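Local coordinates for isomaltodextranase (Arthrobacter globiformis, PDB 5AWO), which hydrolyses (1->6)-alpha-D-glucosidic linkages in polysaccharides, probably removing successive isomaltose units from the non-reducing chain ends, at residues 276-281 with 333-338; 295-300 with 410-415; 38-43 with 315-320; 341-346 with 363-368. All coordinates share one frame; numbering follows the deposited sequence. Where two conformers were deposited one is given.

Interaction 1. Residues 276-281 with 333-338; sequences DRLSGM and MNLMVA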
loop_
_atom_site.group_PDB
_atom_site.type_symbol
_atom_site.label_atom_id
_atom_site.label_comp_id
_atom_site.label_asym_id
_atom_site.label_seq_id
_atom_site.Cartn_x
_atom_site.Cartn_y
_atom_site.Cartn_z
ATOM N N ASP A 276 -17.648 -8.632 11.363
ATOM C CA ASP A 276 -17.383 -7.630 12.367
ATOM C C ASP A 276 -15.950 -7.078 12.270
ATOM O O ASP A 276 -15.737 -5.904 12.443
ATOM C CB ASP A 276 -17.705 -8.123 13.788
ATOM C CG ASP A 276 -17.728 -6.987 14.808
ATOM O OD1 ASP A 276 -18.417 -5.977 14.588
ATOM O OD2 ASP A 276 -16.977 -7.066 15.797
ATOM N N ARG A 277 -14.985 -7.924 11.903
ATOM C CA ARG A 277 -13.622 -7.445 11.718
ATOM C C ARG A 277 -13.444 -6.713 10.377
ATOM O O ARG A 277 -12.636 -5.776 10.305
ATOM C CB ARG A 277 -12.628 -8.580 11.845
ATOM C CG ARG A 277 -12.447 -8.983 13.311
ATOM C CD ARG A 277 -11.297 -8.175 13.925
ATOM N NE ARG A 277 -11.424 -8.141 15.342
ATOM C CZ ARG A 277 -10.552 -7.627 16.168
ATOM N NH1 ARG A 277 -9.376 -7.197 15.740
ATOM N NH2 ARG A 277 -10.838 -7.596 17.449
ATOM N N LEU A 278 -14.214 -7.079 9.364
ATOM C CA LEU A 278 -14.125 -6.401 8.078
ATOM C C LEU A 278 -14.770 -5.021 8.065
ATOM O O LEU A 278 -14.289 -4.121 7.354
ATOM C CB LEU A 278 -14.742 -7.271 6.981
ATOM C CG LEU A 278 -14.389 -6.876 5.531
ATOM C CD1 LEU A 278 -12.998 -7.363 5.162
ATOM C CD2 LEU A 278 -15.429 -7.399 4.548
ATOM N N SER A 279 -15.862 -4.858 8.810
ATOM C CA SER A 279 -16.734 -3.693 8.683
ATOM C C SER A 279 -17.266 -3.129 9.992
ATOM O O SER A 279 -17.870 -2.065 9.987
ATOM C CB SER A 279 -17.891 -4.106 7.759
ATOM O OG SER A 279 -18.698 -3.012 7.352
ATOM N N GLY A 280 -17.038 -3.836 11.094
ATOM C CA GLY A 280 -17.606 -3.463 12.397
ATOM C C GLY A 280 -16.598 -2.909 13.376
ATOM O O GLY A 280 -15.687 -2.153 13.008
ATOM N N MET A 281 -16.820 -3.242 14.648
ATOM C CA MET A 281 -16.016 -2.825 15.814
ATOM C C MET A 281 -16.274 -1.398 16.229
ATOM O O MET A 281 -16.839 -1.144 17.305
ATOM C CB MET A 281 -14.518 -3.060 15.616
ATOM C CG MET A 281 -14.163 -4.517 15.426
ATOM S SD MET A 281 -12.467 -4.770 14.867
ATOM C CE MET A 281 -12.589 -4.126 13.216
ATOM N N MET A 333 -12.886 -10.095 -0.660
ATOM C CA MET A 333 -11.895 -10.086 -1.730
ATOM C C MET A 333 -12.013 -8.802 -2.549
ATOM O O MET A 333 -11.017 -8.138 -2.852
ATOM C CB MET A 333 -12.104 -11.298 -2.620
ATOM C CG MET A 333 -11.121 -11.431 -3.768
ATOM S SD MET A 333 -9.445 -11.740 -3.149
ATOM C CE MET A 333 -8.538 -11.938 -4.688
ATOM N N ASN A 334 -13.239 -8.388 -2.855
ATOM C CA ASN A 334 -13.447 -7.202 -3.676
ATOM C C ASN A 334 -12.905 -5.928 -3.013
ATOM O O ASN A 334 -12.370 -5.027 -3.694
ATOM C CB ASN A 334 -14.937 -7.015 -3.984
ATOM C CG ASN A 334 -15.485 -8.006 -4.990
ATOM O OD1 ASN A 334 -14.734 -8.647 -5.736
ATOM N ND2 ASN A 334 -16.816 -8.151 -5.008
ATOM N N LEU A 335 -13.013 -5.826 -1.695
ATOM C CA LEU A 335 -12.475 -4.663 -1.002
ATOM C C LEU A 335 -10.957 -4.614 -1.096
ATOM O O LEU A 335 -10.376 -3.555 -1.357
ATOM C CB LEU A 335 -12.905 -4.668 0.479
ATOM C CG LEU A 335 -12.388 -3.488 1.316
ATOM C CD1 LEU A 335 -12.862 -2.132 0.812
ATOM C CD2 LEU A 335 -12.793 -3.664 2.803
ATOM N N MET A 336 -10.303 -5.745 -0.867
ATOM C CA MET A 336 -8.835 -5.777 -0.929
ATOM C C MET A 336 -8.367 -5.390 -2.330
ATOM O O MET A 336 -7.428 -4.594 -2.494
ATOM C CB MET A 336 -8.272 -7.164 -0.550
ATOM C CG MET A 336 -8.675 -7.686 0.830
ATOM S SD MET A 336 -8.188 -6.586 2.173
ATOM C CE MET A 336 -8.819 -7.556 3.536
ATOM N N VAL A 337 -9.020 -5.954 -3.336
ATOM C CA VAL A 337 -8.635 -5.654 -4.713
ATOM C C VAL A 337 -8.923 -4.185 -5.058
ATOM O O VAL A 337 -8.080 -3.473 -5.653
ATOM C CB VAL A 337 -9.320 -6.611 -5.716
ATOM C CG1 VAL A 337 -9.126 -6.155 -7.159
ATOM C CG2 VAL A 337 -8.816 -8.008 -5.493
ATOM N N ALA A 338 -10.098 -3.682 -4.697
ATOM C CA ALA A 338 -10.451 -2.291 -4.978
ATOM C C ALA A 338 -9.404 -1.333 -4.428
ATOM O O ALA A 338 -9.063 -0.318 -5.064
ATOM C CB ALA A 338 -11.821 -1.956 -4.420
#
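L278 and L335 mark the closest approach of the two backbones, their CA atoms 9.4 Å apart, a separation wide enough for helices 274-279 and 326-339 to meet through side-chain ends alone. One methyl does all the touching on the first side. The L278 side chain runs out with CG opposite the backbone N (chi1 -164°), which carries CD1 toward helix 326-339, where it meets two partners. L278 CD1 lies 4.4 Å from L335 CD2 and 4.5 Å from M336 CE, both at the long end of van der Waals range, which makes this a light apolar touch without any polar link. L335 itself points toward the other segment, whereas M336 leaves its helix at an angle and brings only its terminal methyl close. Behind L278 the turn is closed locally, M281 N donating to D276 OD1 (3.2 Å). The three touching residues are buried. Both helices belong to the catalytic TIM-barrel domain, and helix 295-302 bridges them: P295 touches L278, F296 touches both L278 and L335, and F299 lies against L335 and M336. On its other sides helix 326-339 packs on strand 343-345 through M336 and L343 and on strand 405-410 through L335 and F410.

Interaction 2. Residues 295-300 with 410-415; sequences PFCGFT and FNRSDT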
loop_
_atom_site.group_PDB
_atom_site.type_symbol
_atom_site.label_atom_id
_atom_site.label_comp_id
_atom_site.label_asym_id
_atom_site.label_seq_id
_atom_site.Cartn_x
_atom_site.Cartn_y
_atom_site.Cartn_z
ATOM N N PRO A 295 -11.252 -2.362 7.942
ATOM C CA PRO A 295 -10.586 -1.926 6.704
ATOM C C PRO A 295 -11.461 -1.120 5.756
ATOM O O PRO A 295 -10.925 -0.325 4.983
ATOM C CB PRO A 295 -10.079 -3.233 6.094
ATOM C CG PRO A 295 -11.012 -4.291 6.666
ATOM C CD PRO A 295 -11.247 -3.832 8.080
ATOM N N PHE A 296 -12.796 -1.242 5.818
ATOM C CA PHE A 296 -13.584 -0.316 5.031
ATOM C C PHE A 296 -13.206 1.108 5.405
ATOM O O PHE A 296 -12.951 1.946 4.525
ATOM C CB PHE A 296 -15.083 -0.521 5.207
ATOM C CG PHE A 296 -15.680 -1.553 4.295
ATOM C CD1 PHE A 296 -15.920 -1.242 2.955
ATOM C CD2 PHE A 296 -16.046 -2.804 4.748
ATOM C CE1 PHE A 296 -16.481 -2.178 2.104
ATOM C CE2 PHE A 296 -16.614 -3.729 3.910
ATOM C CZ PHE A 296 -16.843 -3.418 2.570
ATOM N N CYS A 297 -13.155 1.403 6.700
ATOM C CA CYS A 297 -12.840 2.752 7.154
ATOM C C CYS A 297 -11.350 3.049 7.002
ATOM O O CYS A 297 -10.982 4.178 6.646
ATOM C CB CYS A 297 -13.226 2.953 8.606
ATOM S SG CYS A 297 -15.024 2.979 8.876
ATOM N N GLY A 298 -10.478 2.089 7.293
ATOM C CA GLY A 298 -9.056 2.353 7.185
ATOM C C GLY A 298 -8.570 2.580 5.760
ATOM O O GLY A 298 -7.734 3.469 5.503
ATOM N N PHE A 299 -9.025 1.769 4.811
ATOM C CA PHE A 299 -8.668 1.987 3.422
ATOM C C PHE A 299 -9.191 3.354 2.999
ATOM O O PHE A 299 -8.474 4.126 2.333
ATOM C CB PHE A 299 -9.295 0.934 2.506
ATOM C CG PHE A 299 -8.595 -0.416 2.483
ATOM C CD1 PHE A 299 -7.214 -0.541 2.343
ATOM C CD2 PHE A 299 -9.353 -1.584 2.519
ATOM C CE1 PHE A 299 -6.612 -1.786 2.244
ATOM C CE2 PHE A 299 -8.757 -2.823 2.432
ATOM C CZ PHE A 299 -7.382 -2.924 2.289
ATOM N N THR A 300 -10.452 3.655 3.337
ATOM C CA THR A 300 -11.045 4.946 2.956
ATOM C C THR A 300 -10.254 6.113 3.561
ATOM O O THR A 300 -9.922 7.096 2.884
ATOM C CB THR A 300 -12.508 4.994 3.362
ATOM O OG1 THR A 300 -13.225 3.958 2.674
ATOM C CG2 THR A 300 -13.153 6.331 3.042
ATOM N N PHE A 410 -20.317 -1.501 -2.858
ATOM C CA PHE A 410 -20.469 -2.283 -1.633
ATOM C C PHE A 410 -21.741 -1.875 -0.917
ATOM O O PHE A 410 -22.113 -0.719 -0.922
ATOM C CB PHE A 410 -19.274 -2.049 -0.697
ATOM C CG PHE A 410 -17.962 -2.464 -1.273
ATOM C CD1 PHE A 410 -17.485 -3.749 -1.106
ATOM C CD2 PHE A 410 -17.178 -1.550 -1.958
ATOM C CE1 PHE A 410 -16.296 -4.158 -1.678
ATOM C CE2 PHE A 410 -15.958 -1.941 -2.471
ATOM C CZ PHE A 410 -15.509 -3.237 -2.338
ATOM N N ASN A 411 -22.362 -2.840 -0.247
ATOM C CA ASN A 411 -23.480 -2.573 0.673
ATOM C C ASN A 411 -23.183 -3.088 2.060
ATOM O O ASN A 411 -23.333 -4.280 2.329
ATOM C CB ASN A 411 -24.795 -3.149 0.164
ATOM C CG ASN A 411 -25.936 -2.894 1.128
ATOM O OD1 ASN A 411 -25.827 -2.050 2.029
ATOM N ND2 ASN A 411 -27.036 -3.586 0.940
ATOM N N ARG A 412 -22.803 -2.160 2.944
ATOM C CA ARG A 412 -22.460 -2.486 4.322
ATOM C C ARG A 412 -23.668 -2.537 5.267
ATOM O O ARG A 412 -23.500 -2.826 6.468
ATOM C CB ARG A 412 -21.394 -1.518 4.814
ATOM C CG ARG A 412 -20.092 -1.571 4.035
ATOM C CD ARG A 412 -19.118 -0.483 4.438
ATOM N NE ARG A 412 -18.675 -0.674 5.818
ATOM C CZ ARG A 412 -18.305 0.288 6.642
ATOM N NH1 ARG A 412 -18.232 1.555 6.244
ATOM N NH2 ARG A 412 -18.032 -0.035 7.895
ATOM N N SER A 413 -24.890 -2.296 4.777
ATOM C CA SER A 413 -26.054 -2.487 5.624
ATOM C C SER A 413 -26.152 -3.961 6.033
ATOM O O SER A 413 -25.889 -4.871 5.223
ATOM C CB SER A 413 -27.327 -2.118 4.881
ATOM O OG SER A 413 -28.475 -2.392 5.687
ATOM N N ASP A 414 -26.573 -4.224 7.277
ATOM C CA ASP A 414 -26.818 -5.595 7.697
ATOM C C ASP A 414 -28.207 -6.107 7.289
ATOM O O ASP A 414 -28.461 -7.299 7.310
ATOM C CB ASP A 414 -26.573 -5.709 9.203
ATOM C CG ASP A 414 -25.271 -5.031 9.615
ATOM O OD1 ASP A 414 -24.196 -5.352 9.052
ATOM O OD2 ASP A 414 -25.303 -4.135 10.489
ATOM N N THR A 415 -29.086 -5.216 6.872
ATOM C CA THR A 415 -30.493 -5.621 6.663
ATOM C C THR A 415 -31.113 -5.197 5.334
ATOM O O THR A 415 -31.924 -5.940 4.731
ATOM C CB THR A 415 -31.308 -5.055 7.810
ATOM O OG1 THR A 415 -30.751 -5.530 9.032
ATOM C CG2 THR A 415 -32.776 -5.508 7.751
#
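F296 lays its ring under the side chain of R412, whose CD sits 3.6 Å from the ring centroid and only 14° off the ring normal, a CH-pi contact over the centre of the face. Farther along, R412 NE is 3.5 Å from F296 CG, and the guanidinium, turned only 12° from the ring plane, sets its face over F296 CB. A bend at chi3 lets the arginine chain fold across the ring in this way. Its charged end is tied beyond the two segments: three hydrogen bonds, from NE to S279 OG, NH1 to T393 OG1 and NH2 to Q283 OE1, hold the guanidinium over F296 CB, beyond the ring. At the ring's edge comes F410, met T-shaped: the edge of F296 faces the F410 ring with the planes at 83°, the centroids of the F296 and F410 rings are 5.3 Å apart, and F296 CE1 reaches F410 CG at 3.7 Å. Cutting F296 back to an alanine is likely to leave the R412 aliphatic chain and the F410 face without their aromatic partner, opening a gap between helix and loop. The backbone of F296 stays engaged as well, its O accepting from T300 OG1 at 2.7 Å. Here helix 295-302 of the catalytic barrel meets the end of strand 405-410 and the loop after it, in the C-terminal beta-sandwich region; helix 274-279 adds L278 and S279 against F296, and helix 326-339 adds L335.

Interaction 3. Residues 38-43 with 315-320; sequences PRYWNI and GDFMRA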
loop_
_atom_site.group_PDB
_atom_site.type_symbol
_atom_site.label_atom_id
_atom_site.label_comp_id
_atom_site.label_asym_id
_atom_site.label_seq_id
_atom_site.Cartn_x
_atom_site.Cartn_y
_atom_site.Cartn_z
ATOM N N PRO A 38 1.242 -7.375 -3.065
ATOM C CA PRO A 38 1.549 -8.730 -3.492
ATOM C C PRO A 38 0.497 -9.770 -3.075
ATOM O O PRO A 38 -0.258 -9.563 -2.120
ATOM C CB PRO A 38 2.848 -9.027 -2.761
ATOM C CG PRO A 38 2.730 -8.270 -1.490
ATOM C CD PRO A 38 2.030 -6.999 -1.871
ATOM N N ARG A 39 0.512 -10.898 -3.760
ATOM C CA ARG A 39 -0.295 -12.046 -3.446
ATOM C C ARG A 39 0.528 -12.963 -2.598
ATOM O O ARG A 39 1.630 -13.364 -2.989
ATOM C CB ARG A 39 -0.707 -12.773 -4.733
ATOM C CG ARG A 39 -1.520 -11.919 -5.653
ATOM C CD ARG A 39 -1.920 -12.626 -6.941
ATOM N NE ARG A 39 -2.341 -11.646 -7.934
ATOM C CZ ARG A 39 -2.639 -11.898 -9.216
ATOM N NH1 ARG A 39 -2.635 -13.140 -9.705
ATOM N NH2 ARG A 39 -2.930 -10.881 -9.998
ATOM N N TYR A 40 -0.001 -13.388 -1.458
ATOM C CA TYR A 40 0.714 -14.289 -0.584
ATOM C C TYR A 40 -0.178 -15.087 0.332
ATOM O O TYR A 40 -1.405 -14.832 0.383
ATOM C CB TYR A 40 1.828 -13.573 0.191
ATOM C CG TYR A 40 1.462 -12.585 1.302
ATOM C CD1 TYR A 40 1.077 -11.278 1.010
ATOM C CD2 TYR A 40 1.564 -12.934 2.641
ATOM C CE1 TYR A 40 0.845 -10.357 2.036
ATOM C CE2 TYR A 40 1.323 -12.023 3.643
ATOM C CZ TYR A 40 0.971 -10.740 3.339
ATOM O OH TYR A 40 0.753 -9.829 4.366
ATOM N N TRP A 41 0.409 -16.050 1.029
ATOM C CA TRP A 41 -0.223 -16.787 2.103
ATOM C C TRP A 41 0.534 -16.557 3.372
ATOM O O TRP A 41 1.773 -16.385 3.352
ATOM C CB TRP A 41 -0.211 -18.284 1.808
ATOM C CG TRP A 41 -0.779 -19.152 2.873
ATOM C CD1 TRP A 41 -2.103 -19.451 3.081
ATOM C CD2 TRP A 41 -0.055 -19.845 3.889
ATOM N NE1 TRP A 41 -2.239 -20.259 4.164
ATOM C CE2 TRP A 41 -0.994 -20.541 4.673
ATOM C CE3 TRP A 41 1.317 -19.951 4.204
ATOM C CZ2 TRP A 41 -0.622 -21.320 5.769
ATOM C CZ3 TRP A 41 1.680 -20.745 5.280
ATOM C CH2 TRP A 41 0.718 -21.429 6.032
ATOM N N ASN A 42 -0.187 -16.509 4.475
ATOM C CA ASN A 42 0.408 -16.301 5.789
ATOM C C ASN A 42 -0.094 -17.323 6.794
ATOM O O ASN A 42 -1.239 -17.740 6.724
ATOM C CB ASN A 42 0.107 -14.864 6.255
ATOM C CG ASN A 42 0.811 -14.492 7.560
ATOM O OD1 ASN A 42 0.417 -14.893 8.633
ATOM N ND2 ASN A 42 1.864 -13.645 7.458
ATOM N N ILE A 43 0.771 -17.706 7.729
ATOM C CA ILE A 43 0.490 -18.721 8.732
ATOM C C ILE A 43 -0.532 -18.297 9.797
ATOM O O ILE A 43 -0.846 -19.076 10.668
ATOM C CB ILE A 43 1.789 -19.166 9.484
ATOM C CG1 ILE A 43 2.336 -18.044 10.384
ATOM C CG2 ILE A 43 2.838 -19.672 8.507
ATOM C CD1 ILE A 43 3.362 -18.483 11.401
ATOM N N GLY A 315 -4.794 -4.263 4.119
ATOM C CA GLY A 315 -5.975 -4.673 4.867
ATOM C C GLY A 315 -5.846 -5.972 5.617
ATOM O O GLY A 315 -6.845 -6.525 6.059
ATOM N N ASP A 316 -4.619 -6.460 5.784
ATOM C CA ASP A 316 -4.301 -7.626 6.609
ATOM C C ASP A 316 -4.667 -8.927 5.921
ATOM O O ASP A 316 -4.400 -9.058 4.713
ATOM C CB ASP A 316 -4.818 -7.503 8.055
ATOM C CG ASP A 316 -3.964 -8.282 9.038
ATOM O OD1 ASP A 316 -2.721 -8.209 8.926
ATOM O OD2 ASP A 316 -4.550 -8.904 9.974
ATOM N N PHE A 317 -5.257 -9.885 6.635
ATOM C CA PHE A 317 -5.393 -11.239 6.139
ATOM C C PHE A 317 -6.826 -11.585 5.833
ATOM O O PHE A 317 -7.734 -11.159 6.560
ATOM C CB PHE A 317 -4.886 -12.243 7.180
ATOM C CG PHE A 317 -3.471 -11.998 7.592
ATOM C CD1 PHE A 317 -2.473 -11.826 6.641
ATOM C CD2 PHE A 317 -3.125 -11.951 8.920
ATOM C CE1 PHE A 317 -1.150 -11.575 7.028
ATOM C CE2 PHE A 317 -1.799 -11.728 9.309
ATOM C CZ PHE A 317 -0.820 -11.516 8.364
ATOM N N MET A 318 -7.005 -12.279 4.715
ATOM C CA MET A 318 -8.308 -12.818 4.321
ATOM C C MET A 318 -8.488 -14.210 4.931
ATOM O O MET A 318 -7.680 -15.110 4.703
ATOM C CB MET A 318 -8.442 -12.866 2.798
ATOM C CG MET A 318 -8.467 -11.487 2.197
ATOM S SD MET A 318 -8.761 -11.474 0.430
ATOM C CE MET A 318 -7.157 -11.989 -0.161
ATOM N N ARG A 319 -9.571 -14.354 5.694
ATOM C CA ARG A 319 -9.888 -15.606 6.384
ATOM C C ARG A 319 -11.277 -16.057 5.848
ATOM O O ARG A 319 -12.340 -15.772 6.423
ATOM C CB ARG A 319 -9.869 -15.427 7.889
ATOM C CG ARG A 319 -8.535 -14.921 8.456
ATOM C CD ARG A 319 -8.448 -15.090 9.980
ATOM N NE ARG A 319 -8.427 -16.505 10.269
ATOM C CZ ARG A 319 -8.828 -17.088 11.393
ATOM N NH1 ARG A 319 -9.158 -16.397 12.479
ATOM N NH2 ARG A 319 -8.849 -18.408 11.425
ATOM N N ALA A 320 -11.262 -16.634 4.661
ATOM C CA ALA A 320 -12.539 -16.835 3.926
ATOM C C ALA A 320 -13.550 -17.643 4.715
ATOM O O ALA A 320 -14.755 -17.339 4.716
ATOM C CB ALA A 320 -12.292 -17.494 2.585
HETATM O O HOH W 1 -1.507 -8.411 4.151
#
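Y40 reaches D316 through a water and N42 lies against F317, joining the first barrel strand, 39-42, to the loop after strand 312-314. D316 takes part through its backbone: D316 O accepts from the water at 3.0 Å, and that water accepts in turn from Y40 OH at 2.7 Å; the Y40 hydroxyl is also hydrogen-bonded to Y197. The D316 carboxylate lies over the F317 ring, OD1 3.6 Å above its plane, toward the rim, while salt bridges with R199 and R265 hold it. F317 carries the contact proper. Its ring stacks on the N42 amide with the two planes 28° apart, F317 CZ lying 3.5 Å from N42 CG, and F317 CE1 reaches N42 CB at 3.6 Å. The amide is brought there because N42 CG stands anti to the backbone N (chi1 -174°), and its OD1 caps Y44 N, which fixes its rotation. Y40 comes to the edge of the same ring, Y40 OH being 3.7 Å from F317 CE1. Replacing F317 by a serine would probably strip the N42 amide of its stacking surface and leave a gap beside the Y40 hydroxyl. M318, next along, turns to strand 343-345, its side chain touching L343. The F317 side chain lies about 8 Å from that of D201, the probable nucleophile. Chemically, the F317 ring has the N42 amide on one side, the D316 carboxylate oxygen over the other face and the Y40 hydroxyl at its edge; these polar groups have partners of their own, and the two arginines probably offset the D316 charge.

Interaction 4. Residues 341-346 with 363-368; sequences SPLAIA and EVLQLN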
loop_
_atom_site.group_PDB
_atom_site.type_symbol
_atom_site.label_atom_id
_atom_site.label_comp_id
_atom_site.label_asym_id
_atom_site.label_seq_id
_atom_site.Cartn_x
_atom_site.Cartn_y
_atom_site.Cartn_z
ATOM N N SER A 341 -4.679 -3.450 -2.179
ATOM C CA SER A 341 -4.006 -4.073 -1.062
ATOM C C SER A 341 -3.283 -5.327 -1.470
ATOM O O SER A 341 -3.641 -5.976 -2.445
ATOM C CB SER A 341 -5.075 -4.454 -0.023
ATOM O OG SER A 341 -4.582 -5.111 1.136
ATOM N N PRO A 342 -2.306 -5.754 -0.660
ATOM C CA PRO A 342 -1.920 -7.169 -0.720
ATOM C C PRO A 342 -3.129 -8.101 -0.647
ATOM O O PRO A 342 -4.144 -7.768 0.013
ATOM C CB PRO A 342 -1.079 -7.361 0.549
ATOM C CG PRO A 342 -1.494 -6.233 1.442
ATOM C CD PRO A 342 -1.701 -5.087 0.505
ATOM N N LEU A 343 -3.009 -9.235 -1.315
ATOM C CA LEU A 343 -4.037 -10.277 -1.298
ATOM C C LEU A 343 -3.422 -11.408 -0.521
ATOM O O LEU A 343 -2.670 -12.216 -1.075
ATOM C CB LEU A 343 -4.441 -10.675 -2.729
ATOM C CG LEU A 343 -4.879 -9.498 -3.606
ATOM C CD1 LEU A 343 -5.166 -9.962 -5.025
ATOM C CD2 LEU A 343 -6.060 -8.737 -3.022
ATOM N N ALA A 344 -3.684 -11.448 0.786
ATOM C CA ALA A 344 -3.029 -12.314 1.733
ATOM C C ALA A 344 -4.017 -13.348 2.256
ATOM O O ALA A 344 -4.870 -13.044 3.112
ATOM C CB ALA A 344 -2.455 -11.484 2.866
ATOM N N ILE A 345 -3.886 -14.561 1.747
ATOM C CA ILE A 345 -4.721 -15.675 2.200
ATOM C C ILE A 345 -4.195 -16.178 3.533
ATOM O O ILE A 345 -2.989 -16.423 3.656
ATOM C CB ILE A 345 -4.658 -16.847 1.214
ATOM C CG1 ILE A 345 -5.149 -16.438 -0.174
ATOM C CG2 ILE A 345 -5.513 -18.023 1.689
ATOM C CD1 ILE A 345 -4.843 -17.452 -1.256
ATOM N N ALA A 346 -5.077 -16.324 4.530
ATOM C CA ALA A 346 -4.726 -16.957 5.799
ATOM C C ALA A 346 -5.468 -18.266 6.052
ATOM O O ALA A 346 -5.144 -18.956 7.014
ATOM C CB ALA A 346 -4.897 -16.015 6.981
ATOM N N GLU A 363 -10.430 -12.797 -13.564
ATOM C CA GLU A 363 -10.746 -11.438 -13.959
ATOM C C GLU A 363 -10.566 -10.445 -12.809
ATOM O O GLU A 363 -10.135 -9.327 -13.007
ATOM C CB GLU A 363 -12.161 -11.335 -14.530
ATOM C CG GLU A 363 -12.391 -12.250 -15.716
ATOM C CD GLU A 363 -13.525 -11.750 -16.581
ATOM O OE1 GLU A 363 -13.394 -10.664 -17.165
ATOM O OE2 GLU A 363 -14.565 -12.442 -16.653
ATOM N N VAL A 364 -10.941 -10.857 -11.602
ATOM C CA VAL A 364 -10.721 -10.048 -10.402
ATOM C C VAL A 364 -9.222 -9.934 -10.150
ATOM O O VAL A 364 -8.714 -8.835 -9.926
ATOM C CB VAL A 364 -11.503 -10.626 -9.206
ATOM C CG1 VAL A 364 -11.128 -9.913 -7.918
ATOM C CG2 VAL A 364 -13.013 -10.509 -9.436
ATOM N N LEU A 365 -8.510 -11.050 -10.256
ATOM C CA LEU A 365 -7.051 -11.014 -10.104
ATOM C C LEU A 365 -6.402 -10.099 -11.140
ATOM O O LEU A 365 -5.392 -9.437 -10.837
ATOM C CB LEU A 365 -6.421 -12.400 -10.159
ATOM C CG LEU A 365 -6.738 -13.302 -8.951
ATOM C CD1 LEU A 365 -6.239 -14.717 -9.219
ATOM C CD2 LEU A 365 -6.173 -12.736 -7.663
ATOM N N GLN A 366 -6.947 -10.070 -12.350
ATOM C CA GLN A 366 -6.331 -9.273 -13.389
ATOM C C GLN A 366 -6.280 -7.814 -12.982
ATOM O O GLN A 366 -5.338 -7.114 -13.347
ATOM C CB GLN A 366 -7.055 -9.453 -14.716
ATOM C CG GLN A 366 -6.265 -8.922 -15.900
ATOM C CD GLN A 366 -5.020 -9.733 -16.161
ATOM O OE1 GLN A 366 -5.080 -10.954 -16.212
ATOM N NE2 GLN A 366 -3.869 -9.060 -16.291
ATOM N N LEU A 367 -7.261 -7.323 -12.214
ATOM C CA LEU A 367 -7.214 -5.944 -11.714
ATOM C C LEU A 367 -5.962 -5.718 -10.846
ATOM O O LEU A 367 -5.243 -4.724 -10.974
ATOM C CB LEU A 367 -8.460 -5.593 -10.912
ATOM C CG LEU A 367 -9.764 -5.456 -11.694
ATOM C CD1 LEU A 367 -10.955 -5.302 -10.759
ATOM C CD2 LEU A 367 -9.738 -4.291 -12.674
ATOM N N ASN A 368 -5.697 -6.672 -9.974
ATOM C CA ASN A 368 -4.477 -6.639 -9.165
ATOM C C ASN A 368 -3.202 -6.719 -9.999
ATOM O O ASN A 368 -2.283 -5.924 -9.802
ATOM C CB ASN A 368 -4.524 -7.699 -8.056
ATOM C CG ASN A 368 -3.153 -7.969 -7.445
ATOM O OD1 ASN A 368 -2.379 -8.720 -8.004
ATOM N ND2 ASN A 368 -2.861 -7.382 -6.287
HETATM O O HOH W 2 -4.895 -5.998 -4.972
#
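S341 and N368 meet through a water: S341 O accepts from it at 2.8 Å, and N368 ND2 donates to it at 2.8 Å. The direct separation of S341 O from N368 ND2 is 4.2 Å, so the water does the bridging. The S341 hydroxyl looks the other way, OG donating to P342 O at 2.9 Å in the carbonyl plane, on a lone pair, and OG also accepts a hydrogen bond from G315 N. P342 leads into strand 343-345. L343 is the residue that faces helix 362-370: CG beside the backbone N (chi1 -54°) and an extended chi2 carry CD1 out to the helix. There L343 CD1 lies 3.7 Å from both CG and ND2 of N368, the leucine and asparagine side chains advancing from opposite directions, and 4.0 Å from L365 CD2. One methyl thus touches an amide and an apolar branch together. The amide is not left to the methyl alone, since N368 OD1 accepts from R39 NE and ND2 also bonds G37 O; with the water, three bonds fix its orientation. A344 and I345 carry the strand onward, joined by backbone bonds to M318 on one flank and to Y40 and N42 on the other. This fits the last beta-alpha unit of a (beta/alpha)8 TIM barrel, the fold of glycoside hydrolase family 27: strand 343-345 pairs in parallel with the first strand, 39-42, and the following helix packs against the outside of the barrel.

Along the chain, strand 39-42 comes first, then helices 274-279 and 295-302, the loop 315-320, helix 326-339, strand 343-345, helix 362-370 and last the 410-415 loop. Interactions 1 and 2, about 7 Å apart between centres, are joined by the backbone O of L278 packing on P295 and F296. Interactions 3 and 4, centres about 9 Å apart, share the parallel barrel sheet, in which strands 39-42 and 343-345 are neighbours. Helix 326-339 connects the pairs: M336 packs on G315 and M318, and M336 O is a probable hydrogen-bond partner of S341 N. The set runs from the barrel's closing seam to the C-terminal sandwich region, interactions 2 and 3 having centres about 19 Å apart.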